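Local coordinates for protein glutaredoxin (Grx-1) (Archaeoglobus fulgidus, PDB 3IC4) that probably transfers electrons as a small redox protein of the glutaredoxin family, built on the thioredoxin fold, at residues V55-H60 against G64-P69; I42-D45 against E51-K54; L29-R34 against E84-L89. One frame throughout, in Å; residues are numbered along the deposited sequence.

Interaction 1 (V55-H60 against G64-P69); sequences VIEKVH and GSYSVP
His60 and Tyr66 form an offset stack where helix 49-63 runs into the loop before strand 70-73. This is the part of the thioredoxin fold that leads to the cis-proline, here Pro69. The ring centroids are 4.5 Å apart and the planes differ by 14°. The hydroxyl of Tyr66 sits over the centre of the imidazole, while His60 CD2 lies 3.4 Å from Tyr66 CZ, over the phenol face but toward its rim. Gly64 CA takes the other imidazole face. At the phenol edge, Ile56 CG2 packs 3.6 Å from Tyr66 CD1. Also at that edge, and in the ring plane, Tyr66 OH donates to the syn lone pair of Glu57 OE1 at 3.2 Å. The Glu57 chain bends at chi2 (-40°), which brings the carboxylate back to the ring although CB points away.

The backbone brings these groups together. Gly64 N bonds His60 O at 2.8 Å, and Gly64 then leaves the helix with positive phi. Ser65 O accepts a CA-H contact from His60, and Val59 CG1 packs against the backbone oxygens of Ser65 and Ser67. Further out, Ser65 OG accepts from Ser67 N in an ST turn and also bonds Ser63 OG. Val68 touches Cys25 of the probable CxxC motif. One water donates to Gly64 O at 2.7 Å and bonds His60 NE2 weakly.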
loop_
_atom_site.group_PDB
_atom_site.type_symbol
_atom_site.label_atom_id
_atom_site.label_comp_id
_atom_site.label_asym_id
_atom_site.label_seq_id
_atom_site.Cartn_x
_atom_site.Cartn_y
_atom_site.Cartn_z
ATOM N N VAL A 55 10.175 5.009 -1.447
ATOM C CA VAL A 55 8.883 4.341 -1.386
ATOM C C VAL A 55 8.448 3.867 -2.764
ATOM O O VAL A 55 7.912 2.754 -2.918
ATOM C CB VAL A 55 7.829 5.200 -0.735
ATOM C CG1 VAL A 55 6.483 4.467 -0.721
ATOM C CG2 VAL A 55 8.276 5.528 0.688
ATOM N N ILE A 56 8.715 4.700 -3.764
ATOM C CA ILE A 56 8.455 4.272 -5.162
ATOM C C ILE A 56 9.220 2.980 -5.543
ATOM O O ILE A 56 8.679 2.050 -6.160
ATOM C CB ILE A 56 8.647 5.429 -6.204
ATOM C CG1 ILE A 56 7.573 6.512 -5.976
ATOM C CG2 ILE A 56 8.465 4.830 -7.629
ATOM C CD1 ILE A 56 7.830 7.898 -6.609
ATOM N N GLU A 57 10.487 2.911 -5.163
ATOM C CA GLU A 57 11.280 1.742 -5.463
ATOM C C GLU A 57 10.777 0.554 -4.676
ATOM O O GLU A 57 10.766 -0.573 -5.191
ATOM C CB GLU A 57 12.771 2.007 -5.240
ATOM C CG GLU A 57 13.434 2.892 -6.367
ATOM C CD GLU A 57 12.980 2.602 -7.826
ATOM O OE1 GLU A 57 12.770 1.427 -8.243
ATOM O OE2 GLU A 57 12.807 3.600 -8.559
ATOM N N LYS A 58 10.287 0.801 -3.477
ATOM C CA LYS A 58 9.680 -0.271 -2.664
ATOM C C LYS A 58 8.408 -0.875 -3.262
ATOM O O LYS A 58 8.262 -2.107 -3.335
ATOM C CB LYS A 58 9.403 0.252 -1.295
ATOM C CG LYS A 58 8.760 -0.737 -0.317
ATOM C CD LYS A 58 9.609 -1.909 -0.114
ATOM C CE LYS A 58 9.547 -2.465 1.291
ATOM N NZ LYS A 58 10.667 -3.414 1.501
ATOM N N VAL A 59 7.514 -0.028 -3.706
ATOM C CA VAL A 59 6.314 -0.410 -4.440
ATOM C C VAL A 59 6.703 -1.312 -5.647
ATOM O O VAL A 59 6.087 -2.319 -5.885
ATOM C CB VAL A 59 5.563 0.920 -4.962
ATOM C CG1 VAL A 59 4.840 0.722 -6.286
ATOM C CG2 VAL A 59 4.651 1.459 -3.953
ATOM N N HIS A 60 7.732 -0.908 -6.378
ATOM C CA HIS A 60 8.210 -1.635 -7.549
ATOM C C HIS A 60 8.754 -2.973 -7.148
ATOM O O HIS A 60 8.527 -3.980 -7.822
ATOM C CB HIS A 60 9.220 -0.829 -8.294
ATOM C CG HIS A 60 9.841 -1.574 -9.416
ATOM N ND1 HIS A 60 11.014 -2.278 -9.280
ATOM C CD2 HIS A 60 9.422 -1.769 -10.686
ATOM C CE1 HIS A 60 11.312 -2.869 -10.423
ATOM N NE2 HIS A 60 10.347 -2.591 -11.296
ATOM N N GLY A 64 6.381 -5.207 -9.154
ATOM C CA GLY A 64 7.052 -5.212 -10.433
ATOM C C GLY A 64 6.636 -4.113 -11.332
ATOM O O GLY A 64 7.138 -4.012 -12.440
ATOM N N SER A 65 5.795 -3.211 -10.816
ATOM C CA SER A 65 5.282 -2.078 -11.580
ATOM C C SER A 65 5.536 -0.745 -10.826
ATOM O O SER A 65 6.017 -0.728 -9.668
ATOM C CB SER A 65 3.774 -2.206 -11.835
ATOM O OG SER A 65 3.044 -1.720 -10.725
ATOM N N TYR A 66 5.300 0.340 -11.550
ATOM C CA TYR A 66 5.274 1.648 -10.908
ATOM C C TYR A 66 3.835 2.174 -10.841
ATOM O O TYR A 66 3.586 3.397 -10.958
ATOM C CB TYR A 66 6.169 2.638 -11.621
ATOM C CG TYR A 66 7.606 2.265 -11.498
ATOM C CD1 TYR A 66 8.305 2.488 -10.329
ATOM C CD2 TYR A 66 8.238 1.625 -12.519
ATOM C CE1 TYR A 66 9.609 2.120 -10.215
ATOM C CE2 TYR A 66 9.552 1.256 -12.418
ATOM C CZ TYR A 66 10.239 1.498 -11.241
ATOM O OH TYR A 66 11.543 1.088 -11.188
ATOM N N SER A 67 2.894 1.266 -10.630
ATOM C CA SER A 67 1.483 1.642 -10.433
ATOM C C SER A 67 1.000 1.425 -9.013
ATOM O O SER A 67 1.575 0.684 -8.214
ATOM C CB SER A 67 0.587 0.928 -11.424
ATOM O OG SER A 67 0.955 1.271 -12.744
ATOM N N VAL A 68 -0.122 2.088 -8.740
ATOM C CA VAL A 68 -0.805 1.981 -7.443
ATOM C C VAL A 68 -2.320 1.958 -7.732
ATOM O O VAL A 68 -2.718 2.319 -8.833
ATOM C CB VAL A 68 -0.442 3.179 -6.464
ATOM C CG1 VAL A 68 1.046 3.098 -6.019
ATOM C CG2 VAL A 68 -0.671 4.479 -7.167
ATOM N N PRO A 69 -3.157 1.495 -6.768
ATOM C CA PRO A 69 -2.766 1.041 -5.399
ATOM C C PRO A 69 -2.058 -0.297 -5.354
ATOM O O PRO A 69 -2.241 -1.130 -6.217
ATOM C CB PRO A 69 -4.125 0.900 -4.668
ATOM C CG PRO A 69 -5.088 0.524 -5.814
ATOM C CD PRO A 69 -4.630 1.416 -6.932
HETATM O O HOH W 1 9.489 -5.328 -12.913
#

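Interaction 2 (I42-D45 against E51-K54); sequences IWID and ERKK
The flat guanidinium of Arg52 meets two backbone oxygens, those of Ile44 and Asp45, at a slant to its plane. Arg52 NE lies 3.5 Å from Ile44 O, and Arg52 NH2 lies 3.7 Å from Asp45 O. Neither pair is a hydrogen bond. The bond of NH2 goes instead to Leu47 O, with a weak, long ion pair to Glu48 beside it. The aliphatic part of the chain does the packing: Arg52 CG touches Ile44 CG2 at 3.7 Å, the two side chains crossing at about a right angle. A bend at chi3 (-73°) then turns the guanidinium toward the carbonyls.

The contact joins the end of strand 40-43, with the 3-10 turn after it, to the first turns of helix 49-63. The CB of Asp45 points away from the helix segment, and its OD2 bonds Ser20 OG. With an alanine here instead of Arg52, Leu47 O would probably lose this donor and Ile44 CG2 part of the packing on it. The positive group lies close to carbonyl oxygens of the turn, so the attraction here is likely to be electrostatic and only loosely directional.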
loop_
_atom_site.group_PDB
_atom_site.type_symbol
_atom_site.label_atom_id
_atom_site.label_comp_id
_atom_site.label_asym_id
_atom_site.label_seq_id
_atom_site.Cartn_x
_atom_site.Cartn_y
_atom_site.Cartn_z
ATOM N N ILE A 42 0.456 4.408 3.119
ATOM C CA ILE A 42 1.469 5.382 2.746
ATOM C C ILE A 42 1.021 6.126 1.484
ATOM O O ILE A 42 0.893 5.523 0.414
ATOM C CB ILE A 42 2.836 4.741 2.529
ATOM C CG1 ILE A 42 3.317 4.060 3.834
ATOM C CG2 ILE A 42 3.840 5.755 2.027
ATOM C CD1 ILE A 42 4.629 3.292 3.666
ATOM N N TRP A 43 0.816 7.436 1.629
ATOM C CA TRP A 43 0.496 8.299 0.504
ATOM C C TRP A 43 1.822 8.849 -0.066
ATOM O O TRP A 43 2.526 9.708 0.551
ATOM C CB TRP A 43 -0.354 9.438 0.998
ATOM C CG TRP A 43 -1.673 9.079 1.533
ATOM C CD1 TRP A 43 -2.173 9.495 2.735
ATOM C CD2 TRP A 43 -2.728 8.328 0.905
ATOM N NE1 TRP A 43 -3.453 9.049 2.886
ATOM C CE2 TRP A 43 -3.822 8.318 1.793
ATOM C CE3 TRP A 43 -2.879 7.690 -0.321
ATOM C CZ2 TRP A 43 -5.058 7.702 1.471
ATOM C CZ3 TRP A 43 -4.102 7.049 -0.611
ATOM C CH2 TRP A 43 -5.134 7.035 0.266
ATOM N N ILE A 44 2.130 8.386 -1.246
ATOM C CA ILE A 44 3.426 8.653 -1.854
ATOM C C ILE A 44 3.468 10.124 -2.234
ATOM O O ILE A 44 4.523 10.762 -2.209
ATOM C CB ILE A 44 3.613 7.732 -3.097
ATOM C CG1 ILE A 44 3.636 6.251 -2.646
ATOM C CG2 ILE A 44 4.819 8.150 -3.882
ATOM C CD1 ILE A 44 3.721 5.263 -3.710
ATOM N N ASP A 45 2.306 10.695 -2.550
ATOM C CA ASP A 45 2.242 12.105 -2.849
ATOM C C ASP A 45 2.526 13.070 -1.698
ATOM O O ASP A 45 2.751 14.276 -1.931
ATOM C CB ASP A 45 0.917 12.410 -3.511
ATOM C CG ASP A 45 -0.279 12.086 -2.649
ATOM O OD1 ASP A 45 -0.436 10.944 -2.178
ATOM O OD2 ASP A 45 -1.144 13.032 -2.524
ATOM N N GLU A 51 12.879 10.422 0.076
ATOM C CA GLU A 51 11.924 9.607 0.825
ATOM C C GLU A 51 10.834 9.080 -0.168
ATOM O O GLU A 51 10.465 7.891 -0.145
ATOM C CB GLU A 51 11.321 10.404 1.993
ATOM C CG GLU A 51 10.484 9.520 2.936
ATOM C CD GLU A 51 9.947 10.197 4.218
ATOM O OE1 GLU A 51 9.484 11.389 4.159
ATOM O OE2 GLU A 51 9.960 9.513 5.306
ATOM N N ARG A 52 10.357 9.955 -1.062
ATOM C CA ARG A 52 9.417 9.527 -2.101
ATOM C C ARG A 52 10.030 8.478 -3.027
ATOM O O ARG A 52 9.399 7.466 -3.341
ATOM C CB ARG A 52 8.902 10.712 -2.926
ATOM C CG ARG A 52 7.848 10.317 -3.944
ATOM C CD ARG A 52 7.617 11.416 -4.828
ATOM N NE ARG A 52 6.863 12.491 -4.192
ATOM C CZ ARG A 52 6.433 13.607 -4.802
ATOM N NH1 ARG A 52 6.652 13.827 -6.098
ATOM N NH2 ARG A 52 5.760 14.509 -4.113
ATOM N N LYS A 53 11.260 8.723 -3.483
ATOM C CA LYS A 53 11.956 7.797 -4.396
ATOM C C LYS A 53 12.111 6.436 -3.761
ATOM O O LYS A 53 11.929 5.421 -4.403
ATOM C CB LYS A 53 13.315 8.370 -4.842
ATOM C CG LYS A 53 13.171 9.522 -5.865
ATOM C CD LYS A 53 14.494 9.916 -6.569
ATOM C CE LYS A 53 14.383 11.415 -7.007
ATOM N NZ LYS A 53 15.567 12.039 -7.708
ATOM N N LYS A 54 12.420 6.409 -2.473
ATOM C CA LYS A 54 12.598 5.156 -1.764
ATOM C C LYS A 54 11.306 4.329 -1.704
ATOM O O LYS A 54 11.339 3.096 -1.916
ATOM C CB LYS A 54 13.100 5.480 -0.367
ATOM C CG LYS A 54 13.400 4.342 0.549
ATOM C CD LYS A 54 13.656 4.942 1.979
ATOM C CE LYS A 54 14.840 4.274 2.751
ATOM N NZ LYS A 54 14.450 3.278 3.853
#

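Interaction 3 (L29-R34 against E84-L89); sequences LEFLKR and EKLKEL
Between 29-34 and 84-89, on helices 23-35 and 83-91, the nearest CA atoms are those of Phe31 and Leu86, 8.3 Å apart. In the thioredoxin fold these two helices pack on the same side of the central sheet. The contact between them is small and largely apolar, with no hydrogen bond across it.

Phe31 does most of the work. Its CG stands anti to the backbone N (chi1 173°), which carries the ring across to the other helix. The ring is met in two ways. Leu86 CB lies over one face, a CH-pi contact 4.0 Å from the Phe31 centroid and 29° off the ring normal. The shortest approach is Leu86 CB to Phe31 CE2, 3.5 Å. Farther along, Leu86 CD1 passes 4.1 Å from Phe31 CD2, as the two side chains slide past each other in opposite directions. Lys87 comes to the rim. Its CG lies near the ring plane, 3.6 Å from Phe31 CZ. The rest of the lysine is extended and crosses the phenylalanine obliquely; its CE passes 4.1 Å from Phe31 CE1.

The sheet lies beneath. Leu86 touches Val71 and Val78 of strands 70-73 and 76-79, as does Leu89 one turn later. On helix 23-35, Leu29 and Leu32 pack on Phe39. At the start of helix 83-91, Lys85 N bonds Asn82 OD1.

Glu30 and Lys33 take no part in the contact. One turn apart on helix 23-35, they pair with each other at the exposed surface. Lys33 NZ meets Glu30 OE2 at 2.9 Å, on the syn side of the carboxylate and 31° out of its plane.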
loop_
_atom_site.group_PDB
_atom_site.type_symbol
_atom_site.label_atom_id
_atom_site.label_comp_id
_atom_site.label_asym_id
_atom_site.label_seq_id
_atom_site.Cartn_x
_atom_site.Cartn_y
_atom_site.Cartn_z
ATOM N N LEU A 29 -8.835 2.278 -0.215
ATOM C CA LEU A 29 -8.844 2.724 1.178
ATOM C C LEU A 29 -10.209 2.469 1.845
ATOM O O LEU A 29 -10.298 1.993 2.974
ATOM C CB LEU A 29 -8.467 4.220 1.237
ATOM C CG LEU A 29 -8.493 4.851 2.655
ATOM C CD1 LEU A 29 -7.238 4.492 3.352
ATOM C CD2 LEU A 29 -8.673 6.354 2.644
ATOM N N GLU A 30 -11.284 2.817 1.144
ATOM C CA GLU A 30 -12.626 2.598 1.660
ATOM C C GLU A 30 -12.923 1.106 1.808
ATOM O O GLU A 30 -13.584 0.703 2.756
ATOM C CB GLU A 30 -13.656 3.330 0.799
ATOM C CG GLU A 30 -13.450 4.894 0.824
ATOM C CD GLU A 30 -13.616 5.520 2.184
ATOM O OE1 GLU A 30 -14.409 5.017 3.045
ATOM O OE2 GLU A 30 -12.977 6.587 2.452
ATOM N N PHE A 31 -12.412 0.287 0.887
ATOM C CA PHE A 31 -12.536 -1.157 1.050
ATOM C C PHE A 31 -11.932 -1.630 2.354
ATOM O O PHE A 31 -12.522 -2.428 3.071
ATOM C CB PHE A 31 -11.897 -1.908 -0.139
ATOM C CG PHE A 31 -11.850 -3.423 0.050
ATOM C CD1 PHE A 31 -12.930 -4.209 -0.268
ATOM C CD2 PHE A 31 -10.753 -4.022 0.609
ATOM C CE1 PHE A 31 -12.914 -5.579 0.009
ATOM C CE2 PHE A 31 -10.732 -5.365 0.867
ATOM C CZ PHE A 31 -11.810 -6.125 0.590
ATOM N N LEU A 32 -10.693 -1.203 2.597
ATOM C CA LEU A 32 -9.936 -1.633 3.774
ATOM C C LEU A 32 -10.611 -1.142 5.015
ATOM O O LEU A 32 -10.685 -1.867 6.007
ATOM C CB LEU A 32 -8.481 -1.143 3.695
ATOM C CG LEU A 32 -7.622 -1.796 2.597
ATOM C CD1 LEU A 32 -6.309 -1.094 2.538
ATOM C CD2 LEU A 32 -7.506 -3.294 2.778
ATOM N N LYS A 33 -11.150 0.071 4.976
ATOM C CA LYS A 33 -11.850 0.603 6.158
ATOM C C LYS A 33 -13.038 -0.231 6.522
ATOM O O LYS A 33 -13.311 -0.470 7.712
ATOM C CB LYS A 33 -12.326 2.042 5.920
ATOM C CG LYS A 33 -11.179 3.016 5.956
ATOM C CD LYS A 33 -11.370 4.437 5.383
ATOM C CE LYS A 33 -12.459 5.221 5.892
ATOM N NZ LYS A 33 -12.394 6.634 5.314
ATOM N N ARG A 34 -13.805 -0.589 5.503
ATOM C CA ARG A 34 -15.042 -1.350 5.650
ATOM C C ARG A 34 -14.728 -2.788 6.111
ATOM O O ARG A 34 -15.448 -3.389 6.919
ATOM C CB ARG A 34 -15.793 -1.296 4.314
ATOM C CG ARG A 34 -17.063 -2.064 4.287
ATOM C CD ARG A 34 -18.105 -1.460 3.338
ATOM N NE ARG A 34 -19.411 -2.151 3.549
ATOM C CZ ARG A 34 -20.443 -1.790 4.346
ATOM N NH1 ARG A 34 -20.431 -0.664 5.082
ATOM N NH2 ARG A 34 -21.539 -2.571 4.390
ATOM N N GLU A 84 -12.622 -8.636 -5.430
ATOM C CA GLU A 84 -12.488 -10.068 -5.246
ATOM C C GLU A 84 -11.063 -10.411 -4.784
ATOM O O GLU A 84 -10.881 -11.128 -3.821
ATOM C CB GLU A 84 -12.823 -10.781 -6.571
ATOM C CG GLU A 84 -14.262 -10.503 -7.167
ATOM C CD GLU A 84 -14.691 -8.967 -7.337
ATOM O OE1 GLU A 84 -13.965 -8.152 -8.022
ATOM O OE2 GLU A 84 -15.792 -8.601 -6.784
ATOM N N LYS A 85 -10.063 -9.869 -5.456
ATOM C CA LYS A 85 -8.670 -10.115 -5.115
ATOM C C LYS A 85 -8.304 -9.543 -3.754
ATOM O O LYS A 85 -7.581 -10.188 -2.989
ATOM C CB LYS A 85 -7.741 -9.540 -6.186
ATOM C CG LYS A 85 -7.677 -10.403 -7.474
ATOM C CD LYS A 85 -6.439 -10.050 -8.328
ATOM C CE LYS A 85 -6.687 -8.804 -9.182
ATOM N NZ LYS A 85 -5.724 -8.649 -10.418
ATOM N N LEU A 86 -8.837 -8.368 -3.413
ATOM C CA LEU A 86 -8.586 -7.804 -2.095
ATOM C C LEU A 86 -9.227 -8.652 -0.980
ATOM O O LEU A 86 -8.606 -8.883 0.019
ATOM C CB LEU A 86 -9.051 -6.326 -2.030
ATOM C CG LEU A 86 -8.251 -5.302 -2.866
ATOM C CD1 LEU A 86 -8.963 -3.918 -3.078
ATOM C CD2 LEU A 86 -6.913 -5.073 -2.221
ATOM N N LYS A 87 -10.464 -9.121 -1.163
ATOM C CA LYS A 87 -11.122 -9.987 -0.174
ATOM C C LYS A 87 -10.317 -11.265 -0.006
ATOM O O LYS A 87 -9.976 -11.604 1.091
ATOM C CB LYS A 87 -12.549 -10.334 -0.603
ATOM C CG LYS A 87 -13.501 -9.148 -0.533
ATOM C CD LYS A 87 -14.844 -9.455 -1.246
ATOM C CE LYS A 87 -15.725 -8.170 -1.357
ATOM N NZ LYS A 87 -17.147 -8.359 -1.745
ATOM N N GLU A 88 -9.884 -11.885 -1.103
ATOM C CA GLU A 88 -9.017 -13.060 -1.007
ATOM C C GLU A 88 -7.681 -12.794 -0.241
ATOM O O GLU A 88 -7.250 -13.597 0.600
ATOM C CB GLU A 88 -8.745 -13.593 -2.413
ATOM C CG GLU A 88 -7.824 -14.774 -2.422
ATOM C CD GLU A 88 -8.170 -15.808 -1.365
ATOM O OE1 GLU A 88 -9.334 -16.283 -1.390
ATOM O OE2 GLU A 88 -7.281 -16.157 -0.523
ATOM N N LEU A 89 -7.031 -11.667 -0.538
ATOM C CA LEU A 89 -5.798 -11.302 0.131
ATOM C C LEU A 89 -6.019 -11.186 1.635
ATOM O O LEU A 89 -5.248 -11.722 2.417
ATOM C CB LEU A 89 -5.241 -9.971 -0.398
ATOM C CG LEU A 89 -3.916 -9.456 0.200
ATOM C CD1 LEU A 89 -2.760 -10.340 -0.193
ATOM C CD2 LEU A 89 -3.670 -8.045 -0.247
#

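In the fold
Interactions 1 and 2 share helix 49-63 and touch each other. Ile44 of interaction 2 packs on Val55, Ile56 and Val59 of interaction 1. Interaction 3 lies on the opposite side of the chain's centre and joins helices 23-35 and 83-91. It is the buried contact of the three and relies on apolar packing around one phenyl ring. Interaction 1 is at the surface and mixes ring stacking with hydrogen bonds and a water. Interaction 2 is partly buried and couples aliphatic packing to a charge near backbone oxygens. Trp43 touches Leu29, which links 42-45 to 29-34. Interactions 1 and 3 do not touch.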